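Local atomic coordinates of lactaldehyde dehydrogenase (Escherichia coli, PDB entry 2IMP), a protein that catalyses the irreversible NAD(+)-dependent oxidation of L-lactaldehyde, formed from L-fucose and L-rhamnose, to L-lactate, and also oxidises glycolaldehyde. Residues A[104-118]-A[154-168]. Numbering follows the deposited sequence.
Sequences EVAFTADYIDYMAEW and FPFFLIARKMAPALL. With LAC (lactic acid), chain E.
Segment 104-118, on helix 98-116, runs beside helix 155-168. In the backbone register Thr108 lies beside Phe157 near one end and Ala116 beside Leu168 at the other. The segments run nearly parallel, with 7° between their directions and 8.8 Å between axes at closest approach. Glu104 points its carboxylate at the first turn of helix 155-168. CG lies anti to the backbone N (chi1 -174°) and the chain is extended, which carries OE2 to the start of that helix. The N-H of Phe157 meets the anti lone pair of Glu104 OE2 at 2.9 Å, with an N-H...O angle of 171°. OE1 forms a salt bridge with Lys96. An alanine in place of Glu104 would probably leave the N-H of Phe157 without its acceptor and Lys96 without its carboxylate. The Phe157 side chain sits as a knob among Glu104, Phe107, Thr108 and Tyr111. Its edge points at the face of Tyr111 in a T-shaped (edge-to-face) pair, with Phe157 CE1 3.4 Å from Tyr111 CD2. Phe107 CE2 lies over one face of the Phe157 ring. Thr108 OG1 is at the edge of that ring and donates to Glu104 O at 2.7 Å. Thr108 CG2 and Ile112 CG1 both press on Ala160 CB. Farther along, Met115 CB packs on Ala164 CB at 3.8 Å, and Leu168 reaches the backbone of Met115 and Ala116. The small Ala160 and Ala164 probably allow the close approach of the helices. Arg161 belongs to the lactate site. Its NH1 donates to lactate O at 2.8 Å, and Phe157 CE2 lies over the centre of its guanidinium. NH2 forms salt bridges with Glu443 and Asp461, and Asp461 also hydrogen-bonds Tyr111 OH. Phe157 and Tyr111 thus back the lactate-binding arginine, while the Glu104 carboxylate is probably stabilised by the N-terminal end of helix 155-168.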
loop_
_atom_site.group_PDB
_atom_site.type_symbol
_atom_site.label_atom_id
_atom_site.label_comp_id
_atom_site.label_asym_id
_atom_site.label_seq_id
_atom_site.Cartn_x
_atom_site.Cartn_y
_atom_site.Cartn_z
ATOM N N GLU A 104 -27.773 16.103 0.932
ATOM C CA GLU A 104 -26.867 16.031 2.069
ATOM C C GLU A 104 -27.210 14.861 3.025
ATOM O O GLU A 104 -26.331 14.103 3.428
ATOM C CB GLU A 104 -26.878 17.336 2.867
ATOM C CG GLU A 104 -25.829 17.340 3.973
ATOM C CD GLU A 104 -25.857 18.587 4.839
ATOM O OE1 GLU A 104 -26.462 19.596 4.422
ATOM O OE2 GLU A 104 -25.259 18.557 5.935
ATOM N N VAL A 105 -28.489 14.730 3.373
ATOM C CA VAL A 105 -28.918 13.650 4.256
ATOM C C VAL A 105 -28.650 12.243 3.669
ATOM O O VAL A 105 -28.080 11.378 4.334
ATOM C CB VAL A 105 -30.420 13.782 4.609
ATOM C CG1 VAL A 105 -30.888 12.554 5.408
ATOM C CG2 VAL A 105 -30.645 15.055 5.431
ATOM N N ALA A 106 -29.064 12.033 2.422
ATOM C CA ALA A 106 -28.823 10.755 1.770
ATOM C C ALA A 106 -27.306 10.456 1.642
ATOM O O ALA A 106 -26.860 9.338 1.887
ATOM C CB ALA A 106 -29.477 10.745 0.399
ATOM N N PHE A 107 -26.537 11.477 1.271
ATOM C CA PHE A 107 -25.088 11.340 1.140
ATOM C C PHE A 107 -24.415 10.991 2.486
ATOM O O PHE A 107 -23.500 10.170 2.541
ATOM C CB PHE A 107 -24.479 12.638 0.594
ATOM C CG PHE A 107 -22.993 12.559 0.343
ATOM C CD1 PHE A 107 -22.490 11.802 -0.710
ATOM C CD2 PHE A 107 -22.098 13.254 1.154
ATOM C CE1 PHE A 107 -21.106 11.732 -0.947
ATOM C CE2 PHE A 107 -20.712 13.190 0.924
ATOM C CZ PHE A 107 -20.220 12.435 -0.123
ATOM N N THR A 108 -24.883 11.635 3.556
ATOM C CA THR A 108 -24.357 11.380 4.885
ATOM C C THR A 108 -24.514 9.896 5.295
ATOM O O THR A 108 -23.592 9.288 5.844
ATOM C CB THR A 108 -25.049 12.292 5.926
ATOM O OG1 THR A 108 -24.746 13.656 5.621
ATOM C CG2 THR A 108 -24.560 11.988 7.332
ATOM N N ALA A 109 -25.686 9.334 5.006
ATOM C CA ALA A 109 -25.944 7.934 5.298
ATOM C C ALA A 109 -25.029 7.019 4.466
ATOM O O ALA A 109 -24.464 6.058 4.986
ATOM C CB ALA A 109 -27.413 7.594 5.020
ATOM N N ASP A 110 -24.898 7.322 3.177
ATOM C CA ASP A 110 -24.015 6.533 2.325
ATOM C C ASP A 110 -22.543 6.654 2.776
ATOM O O ASP A 110 -21.792 5.683 2.754
ATOM C CB ASP A 110 -24.130 6.966 0.859
ATOM C CG ASP A 110 -25.505 6.702 0.275
ATOM O OD1 ASP A 110 -26.195 5.772 0.741
ATOM O OD2 ASP A 110 -25.890 7.422 -0.666
ATOM N N TYR A 111 -22.160 7.855 3.195
ATOM C CA TYR A 111 -20.803 8.090 3.676
ATOM C C TYR A 111 -20.478 7.219 4.906
ATOM O O TYR A 111 -19.416 6.603 4.981
ATOM C CB TYR A 111 -20.627 9.572 4.013
ATOM C CG TYR A 111 -19.209 9.980 4.342
ATOM C CD1 TYR A 111 -18.694 9.811 5.622
ATOM C CD2 TYR A 111 -18.396 10.575 3.375
ATOM C CE1 TYR A 111 -17.406 10.229 5.939
ATOM C CE2 TYR A 111 -17.107 10.998 3.684
ATOM C CZ TYR A 111 -16.621 10.825 4.969
ATOM O OH TYR A 111 -15.362 11.266 5.286
ATOM N N ILE A 112 -21.410 7.180 5.856
ATOM C CA ILE A 112 -21.233 6.359 7.050
ATOM C C ILE A 112 -21.065 4.866 6.684
ATOM O O ILE A 112 -20.170 4.197 7.185
ATOM C CB ILE A 112 -22.427 6.533 8.032
ATOM C CG1 ILE A 112 -22.443 7.974 8.569
ATOM C CG2 ILE A 112 -22.330 5.519 9.169
ATOM C CD1 ILE A 112 -23.588 8.301 9.532
ATOM N N ASP A 113 -21.936 4.369 5.810
ATOM C CA ASP A 113 -21.834 2.991 5.353
ATOM C C ASP A 113 -20.471 2.735 4.678
ATOM O O ASP A 113 -19.824 1.721 4.930
ATOM C CB ASP A 113 -22.949 2.657 4.353
ATOM C CG ASP A 113 -24.290 2.406 5.027
ATOM O OD1 ASP A 113 -24.310 2.073 6.232
ATOM O OD2 ASP A 113 -25.327 2.524 4.338
ATOM N N TYR A 114 -20.070 3.666 3.814
ATOM C CA TYR A 114 -18.781 3.569 3.141
ATOM C C TYR A 114 -17.628 3.454 4.159
ATOM O O TYR A 114 -16.777 2.568 4.051
ATOM C CB TYR A 114 -18.556 4.788 2.232
ATOM C CG TYR A 114 -17.117 4.966 1.796
ATOM C CD1 TYR A 114 -16.550 4.159 0.807
ATOM C CD2 TYR A 114 -16.300 5.897 2.430
ATOM C CE1 TYR A 114 -15.192 4.277 0.472
ATOM C CE2 TYR A 114 -14.953 6.020 2.111
ATOM C CZ TYR A 114 -14.405 5.210 1.137
ATOM O OH TYR A 114 -13.064 5.326 0.868
ATOM N N MET A 115 -17.625 4.345 5.147
ATOM C CA MET A 115 -16.598 4.308 6.184
ATOM C C MET A 115 -16.608 3.002 7.008
ATOM O O MET A 115 -15.553 2.456 7.331
ATOM C CB MET A 115 -16.749 5.510 7.118
ATOM C CG MET A 115 -16.185 6.807 6.546
ATOM S SD MET A 115 -14.379 6.739 6.334
ATOM C CE MET A 115 -14.111 8.089 5.220
ATOM N N ALA A 116 -17.802 2.503 7.326
ATOM C CA ALA A 116 -17.912 1.260 8.081
ATOM C C ALA A 116 -17.216 0.081 7.358
ATOM O O ALA A 116 -16.768 -0.873 7.987
ATOM C CB ALA A 116 -19.389 0.918 8.328
ATOM N N GLU A 117 -17.137 0.189 6.036
ATOM C CA GLU A 117 -16.511 -0.835 5.211
ATOM C C GLU A 117 -14.981 -0.944 5.405
ATOM O O GLU A 117 -14.363 -1.897 4.938
ATOM C CB GLU A 117 -16.826 -0.578 3.729
ATOM C CG GLU A 117 -18.314 -0.466 3.448
ATOM C CD GLU A 117 -18.624 -0.131 2.003
ATOM O OE1 GLU A 117 -17.798 0.528 1.337
ATOM O OE2 GLU A 117 -19.713 -0.513 1.534
ATOM N N TRP A 118 -14.393 0.040 6.080
ATOM C CA TRP A 118 -12.956 0.013 6.350
ATOM C C TRP A 118 -12.565 -0.954 7.483
ATOM O O TRP A 118 -11.392 -1.290 7.642
ATOM C CB TRP A 118 -12.437 1.420 6.698
ATOM C CG TRP A 118 -12.183 2.287 5.493
ATOM C CD1 TRP A 118 -12.801 3.466 5.186
ATOM C CD2 TRP A 118 -11.265 2.023 4.418
ATOM N NE1 TRP A 118 -12.331 3.950 3.985
ATOM C CE2 TRP A 118 -11.389 3.084 3.492
ATOM C CE3 TRP A 118 -10.355 0.991 4.148
ATOM C CZ2 TRP A 118 -10.636 3.147 2.312
ATOM C CZ3 TRP A 118 -9.600 1.052 2.966
ATOM C CH2 TRP A 118 -9.749 2.126 2.066
ATOM N N PHE A 154 -23.287 22.438 5.382
ATOM C CA PHE A 154 -23.230 20.979 5.400
ATOM C C PHE A 154 -23.037 20.463 6.842
ATOM O O PHE A 154 -22.228 19.571 7.100
ATOM C CB PHE A 154 -22.090 20.457 4.518
ATOM C CG PHE A 154 -22.323 20.646 3.047
ATOM C CD1 PHE A 154 -21.971 21.835 2.419
ATOM C CD2 PHE A 154 -22.946 19.652 2.300
ATOM C CE1 PHE A 154 -22.213 22.022 1.058
ATOM C CE2 PHE A 154 -23.191 19.831 0.940
ATOM C CZ PHE A 154 -22.833 21.024 0.323
ATOM N N PRO A 155 -23.799 21.037 7.789
ATOM C CA PRO A 155 -23.740 20.685 9.209
ATOM C C PRO A 155 -23.968 19.198 9.526
ATOM O O PRO A 155 -23.274 18.631 10.369
ATOM C CB PRO A 155 -24.813 21.575 9.825
ATOM C CG PRO A 155 -25.847 21.611 8.741
ATOM C CD PRO A 155 -24.992 21.865 7.514
ATOM N N PHE A 156 -24.949 18.591 8.864
ATOM C CA PHE A 156 -25.256 17.190 9.101
ATOM C C PHE A 156 -24.144 16.258 8.591
ATOM O O PHE A 156 -23.624 15.418 9.335
ATOM C CB PHE A 156 -26.586 16.827 8.438
ATOM C CG PHE A 156 -27.179 15.534 8.922
ATOM C CD1 PHE A 156 -27.549 15.380 10.257
ATOM C CD2 PHE A 156 -27.350 14.459 8.050
ATOM C CE1 PHE A 156 -28.105 14.178 10.713
ATOM C CE2 PHE A 156 -27.905 13.252 8.496
ATOM C CZ PHE A 156 -28.273 13.108 9.830
ATOM N N PHE A 157 -23.789 16.423 7.320
ATOM C CA PHE A 157 -22.726 15.626 6.739
ATOM C C PHE A 157 -21.424 15.700 7.560
ATOM O O PHE A 157 -20.796 14.680 7.841
ATOM C CB PHE A 157 -22.444 16.084 5.305
ATOM C CG PHE A 157 -21.165 15.534 4.740
ATOM C CD1 PHE A 157 -20.965 14.160 4.641
ATOM C CD2 PHE A 157 -20.152 16.390 4.321
ATOM C CE1 PHE A 157 -19.773 13.644 4.140
ATOM C CE2 PHE A 157 -18.955 15.886 3.815
ATOM C CZ PHE A 157 -18.764 14.513 3.722
ATOM N N LEU A 158 -21.035 16.909 7.951
ATOM C CA LEU A 158 -19.815 17.055 8.723
ATOM C C LEU A 158 -19.805 16.280 10.054
ATOM O O LEU A 158 -18.735 15.963 10.576
ATOM C CB LEU A 158 -19.492 18.531 8.939
ATOM C CG LEU A 158 -18.988 19.174 7.639
ATOM C CD1 LEU A 158 -18.714 20.639 7.861
ATOM C CD2 LEU A 158 -17.718 18.477 7.176
ATOM N N ILE A 159 -20.984 15.987 10.601
ATOM C CA ILE A 159 -21.024 15.170 11.804
ATOM C C ILE A 159 -20.424 13.784 11.478
ATOM O O ILE A 159 -19.547 13.282 12.169
ATOM C CB ILE A 159 -22.473 14.920 12.298
ATOM C CG1 ILE A 159 -23.142 16.228 12.719
ATOM C CG2 ILE A 159 -22.455 13.956 13.470
ATOM C CD1 ILE A 159 -24.634 16.064 12.998
ATOM N N ALA A 160 -20.928 13.200 10.395
ATOM C CA ALA A 160 -20.482 11.897 9.938
ATOM C C ALA A 160 -19.033 11.905 9.438
ATOM O O ALA A 160 -18.268 10.978 9.707
ATOM C CB ALA A 160 -21.407 11.389 8.829
ATOM N N ARG A 161 -18.672 12.962 8.718
ATOM C CA ARG A 161 -17.323 13.070 8.189
ATOM C C ARG A 161 -16.246 12.918 9.279
ATOM O O ARG A 161 -15.125 12.479 9.005
ATOM C CB ARG A 161 -17.146 14.402 7.471
ATOM C CG ARG A 161 -15.885 14.482 6.617
ATOM C CD ARG A 161 -15.801 15.824 5.900
ATOM N NE ARG A 161 -15.563 15.655 4.473
ATOM C CZ ARG A 161 -15.550 16.646 3.588
ATOM N NH1 ARG A 161 -15.760 17.901 3.980
ATOM N NH2 ARG A 161 -15.336 16.382 2.304
ATOM N N LYS A 162 -16.604 13.284 10.508
ATOM C CA LYS A 162 -15.670 13.155 11.615
ATOM C C LYS A 162 -15.933 11.914 12.507
ATOM O O LYS A 162 -15.021 11.151 12.764
ATOM C CB LYS A 162 -15.675 14.431 12.471
ATOM C CG LYS A 162 -15.373 15.693 11.670
ATOM C CD LYS A 162 -15.387 16.947 12.535
ATOM C CE LYS A 162 -15.336 18.210 11.673
ATOM N NZ LYS A 162 -14.133 18.272 10.795
ATOM N N MET A 163 -17.180 11.711 12.933
ATOM C CA MET A 163 -17.510 10.579 13.798
ATOM C C MET A 163 -17.408 9.165 13.163
ATOM O O MET A 163 -17.036 8.212 13.845
ATOM C CB MET A 163 -18.910 10.769 14.420
ATOM C CG MET A 163 -20.099 10.472 13.506
ATOM S SD MET A 163 -20.497 8.702 13.341
ATOM C CE MET A 163 -21.286 8.368 14.903
ATOM N N ALA A 164 -17.736 9.038 11.879
ATOM C CA ALA A 164 -17.668 7.738 11.217
ATOM C C ALA A 164 -16.236 7.126 11.215
ATOM O O ALA A 164 -16.038 6.002 11.680
ATOM C CB ALA A 164 -18.214 7.848 9.782
ATOM N N PRO A 165 -15.238 7.870 10.705
ATOM C CA PRO A 165 -13.860 7.352 10.684
ATOM C C PRO A 165 -13.368 7.178 12.142
ATOM O O PRO A 165 -12.700 6.201 12.475
ATOM C CB PRO A 165 -13.072 8.450 9.970
ATOM C CG PRO A 165 -14.126 9.245 9.237
ATOM C CD PRO A 165 -15.295 9.233 10.154
ATOM N N ALA A 166 -13.707 8.147 12.991
ATOM C CA ALA A 166 -13.307 8.096 14.393
ATOM C C ALA A 166 -13.768 6.813 15.105
ATOM O O ALA A 166 -12.952 6.083 15.678
ATOM C CB ALA A 166 -13.838 9.325 15.139
ATOM N N LEU A 167 -15.072 6.545 15.053
ATOM C CA LEU A 167 -15.617 5.346 15.687
ATOM C C LEU A 167 -15.121 4.023 15.079
ATOM O O LEU A 167 -14.788 3.081 15.802
ATOM C CB LEU A 167 -17.144 5.366 15.649
ATOM C CG LEU A 167 -17.817 5.901 16.915
ATOM C CD1 LEU A 167 -17.301 7.298 17.224
ATOM C CD2 LEU A 167 -19.331 5.903 16.721
ATOM N N LEU A 168 -15.091 3.968 13.752
ATOM C CA LEU A 168 -14.638 2.773 13.056
ATOM C C LEU A 168 -13.258 2.284 13.544
ATOM O O LEU A 168 -13.065 1.100 13.787
ATOM C CB LEU A 168 -14.589 3.039 11.546
ATOM C CG LEU A 168 -14.386 1.845 10.593
ATOM C CD1 LEU A 168 -12.947 1.330 10.680
ATOM C CD2 LEU A 168 -15.387 0.737 10.934
HETATM C C LAC E . -16.808 20.615 1.947
HETATM C CA LAC E . -17.387 21.595 2.922
HETATM C CB LAC E . -18.764 21.097 3.393
HETATM O O LAC E . -15.753 20.036 2.207
HETATM O OHN LAC E . -16.541 21.697 4.080
HETATM O OXT LAC E . -17.425 20.410 0.778
HETATM O O HOH W 1 -12.817 11.562 6.933
#